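Long-range contact in NADPH-quinone reductase (Pediococcus pentosaceus ATCC 25745, PDB 3HA2), which probably binds FMN and probably passes electrons from NAD(P)H to quinones, this chain being the flavodoxin-like part of a longer protein: residues 5-10 / 31-36. Residues are numbered along the deposited sequence; the frame is centred on the assembly and turned at random.
Sequences IIVAHP and VTWHPL
Val7 packs against one face of the indole of Trp33, on the same side of a pair of parallel strands. Val7 CB lies 3.9 Å from His34 O. Val7 CG2 meets the six-membered ring of Trp33 almost squarely, 3.4 Å from its centroid and 3° off the normal, a CH-pi contact. Val7 CG1, on the same side of the ring plane, is displaced past the CZ2-CH2 bond, 3.7 Å from Trp33 CZ2. A beta-branched valine offers two methyls close to the backbone, and the broad indole spans both. It arrives there because Trp33 CG is anti to the backbone N (chi1 176°) and chi2 near -93° lays the ring flat over the neighbouring strand. An alanine in place of Trp33 would probably leave the Val7 methyls without their aromatic lid and open a gap on this face.

Four backbone hydrogen bonds join the strands. Ile5 takes part through both N and O, to Thr32 O and from His34 N, and Val7 likewise, to His34 O and from Leu36 N. Pro35 N turns away from strand 3-7, so a proline costs this pair no bond. Near the N-terminal end of strand 31-35, Ile5 CD1 presses on Val31 CG1 at 3.4 Å, a tight contact. On the other face, Ile6 CD1 touches the edge of the His34 ring, whose NE2 is hydrogen-bonded to Glu45, while small Ala8 lets a leucine methyl approach, Leu36 CD2 to Ala8 CB 3.8 Å.

The strands form a beta-alpha-beta crossover of the flavodoxin-like fold: helix 18-25 flanks the Val7 and Trp33 face through Gln18 and Lys22, helix 68-77 covers apolar Ile6 and Leu36 with Trp73, and strand 3-7 lies between outermost strand 31-35 and strand 54-60.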
loop_
_atom_site.group_PDB
_atom_site.type_symbol
_atom_site.label_atom_id
_atom_site.label_comp_id
_atom_site.label_asym_id
_atom_site.label_seq_id
_atom_site.Cartn_x
_atom_site.Cartn_y
_atom_site.Cartn_z
ATOM N N ILE A 5 2.844 5.818 -18.767
ATOM C CA ILE A 5 2.425 6.475 -17.536
ATOM C C ILE A 5 1.081 5.890 -17.094
ATOM O O ILE A 5 0.056 6.095 -17.748
ATOM C CB ILE A 5 2.365 8.000 -17.696
ATOM C CG1 ILE A 5 3.709 8.533 -18.238
ATOM C CG2 ILE A 5 2.035 8.674 -16.342
ATOM C CD1 ILE A 5 3.642 10.001 -18.591
ATOM N N ILE A 6 1.120 5.145 -15.987
ATOM C CA ILE A 6 -0.080 4.559 -15.379
ATOM C C ILE A 6 -0.676 5.602 -14.441
ATOM O O ILE A 6 -0.109 5.902 -13.380
ATOM C CB ILE A 6 0.244 3.302 -14.530
ATOM C CG1 ILE A 6 1.028 2.256 -15.338
ATOM C CG2 ILE A 6 -1.059 2.706 -13.941
ATOM C CD1 ILE A 6 0.328 1.792 -16.602
ATOM N N VAL A 7 -1.797 6.163 -14.862
ATOM C CA VAL A 7 -2.419 7.280 -14.159
ATOM C C VAL A 7 -3.508 6.714 -13.271
ATOM O O VAL A 7 -4.591 6.350 -13.749
ATOM C CB VAL A 7 -2.982 8.320 -15.151
ATOM C CG1 VAL A 7 -3.623 9.510 -14.418
ATOM C CG2 VAL A 7 -1.876 8.804 -16.065
ATOM N N ALA A 8 -3.198 6.624 -11.982
ATOM C CA ALA A 8 -4.072 5.973 -11.019
ATOM C C ALA A 8 -4.700 6.981 -10.077
ATOM O O ALA A 8 -4.647 6.812 -8.865
ATOM C CB ALA A 8 -3.312 4.903 -10.228
ATOM N N HIS A 9 -5.242 8.059 -10.627
ATOM C CA HIS A 9 -6.061 8.959 -9.820
ATOM C C HIS A 9 -7.460 8.357 -9.820
ATOM O O HIS A 9 -7.994 8.069 -10.896
ATOM C CB HIS A 9 -6.067 10.366 -10.384
ATOM C CG HIS A 9 -6.734 11.360 -9.488
ATOM N ND1 HIS A 9 -6.029 12.312 -8.783
ATOM C CD2 HIS A 9 -8.038 11.542 -9.172
ATOM C CE1 HIS A 9 -6.873 13.041 -8.072
ATOM N NE2 HIS A 9 -8.099 12.601 -8.296
ATOM N N PRO A 10 -8.046 8.135 -8.622
ATOM C CA PRO A 10 -9.306 7.396 -8.495
ATOM C C PRO A 10 -10.534 8.157 -8.981
ATOM O O PRO A 10 -11.575 7.544 -9.222
ATOM C CB PRO A 10 -9.428 7.155 -6.985
ATOM C CG PRO A 10 -8.113 7.509 -6.412
ATOM C CD PRO A 10 -7.549 8.558 -7.302
ATOM N N VAL A 31 5.617 8.804 -25.322
ATOM C CA VAL A 31 4.989 8.737 -23.992
ATOM C C VAL A 31 3.508 8.379 -24.120
ATOM O O VAL A 31 2.775 9.044 -24.858
ATOM C CB VAL A 31 5.117 10.072 -23.224
ATOM C CG1 VAL A 31 4.412 9.973 -21.896
ATOM C CG2 VAL A 31 6.576 10.430 -22.994
ATOM N N THR A 32 3.085 7.328 -23.412
ATOM C CA THR A 32 1.698 6.847 -23.427
ATOM C C THR A 32 1.014 7.201 -22.110
ATOM O O THR A 32 1.421 6.725 -21.032
ATOM C CB THR A 32 1.626 5.300 -23.678
ATOM O OG1 THR A 32 2.154 4.997 -24.972
ATOM C CG2 THR A 32 0.173 4.765 -23.620
ATOM N N TRP A 33 0.003 8.066 -22.197
ATOM C CA TRP A 33 -0.794 8.450 -21.040
ATOM C C TRP A 33 -1.924 7.420 -20.864
ATOM O O TRP A 33 -2.838 7.344 -21.683
ATOM C CB TRP A 33 -1.330 9.876 -21.254
ATOM C CG TRP A 33 -2.260 10.397 -20.197
ATOM C CD1 TRP A 33 -3.633 10.323 -20.201
ATOM C CD2 TRP A 33 -1.898 11.096 -19.001
ATOM N NE1 TRP A 33 -4.140 10.920 -19.067
ATOM C CE2 TRP A 33 -3.100 11.407 -18.317
ATOM C CE3 TRP A 33 -0.672 11.482 -18.432
ATOM C CZ2 TRP A 33 -3.116 12.089 -17.089
ATOM C CZ3 TRP A 33 -0.685 12.161 -17.214
ATOM C CH2 TRP A 33 -1.907 12.458 -16.553
ATOM N N HIS A 34 -1.838 6.621 -19.805
ATOM C CA HIS A 34 -2.719 5.464 -19.640
ATOM C C HIS A 34 -3.513 5.518 -18.347
ATOM O O HIS A 34 -3.045 5.040 -17.306
ATOM C CB HIS A 34 -1.945 4.149 -19.720
ATOM C CG HIS A 34 -2.830 2.938 -19.719
ATOM N ND1 HIS A 34 -3.724 2.670 -20.736
ATOM C CD2 HIS A 34 -2.982 1.944 -18.812
ATOM C CE1 HIS A 34 -4.374 1.550 -20.465
ATOM N NE2 HIS A 34 -3.940 1.086 -19.307
ATOM N N PRO A 35 -4.718 6.108 -18.402
ATOM C CA PRO A 35 -5.571 6.064 -17.212
ATOM C C PRO A 35 -5.923 4.642 -16.783
ATOM O O PRO A 35 -6.256 3.790 -17.617
ATOM C CB PRO A 35 -6.827 6.830 -17.645
ATOM C CG PRO A 35 -6.374 7.695 -18.774
ATOM C CD PRO A 35 -5.344 6.864 -19.498
ATOM N N LEU A 36 -5.809 4.393 -15.487
ATOM C CA LEU A 36 -6.220 3.137 -14.909
ATOM C C LEU A 36 -7.726 3.182 -14.665
ATOM O O LEU A 36 -8.234 4.038 -13.920
ATOM C CB LEU A 36 -5.424 2.902 -13.620
ATOM C CG LEU A 36 -5.595 1.646 -12.787
ATOM C CD1 LEU A 36 -5.501 0.395 -13.648
ATOM C CD2 LEU A 36 -4.515 1.638 -11.694
#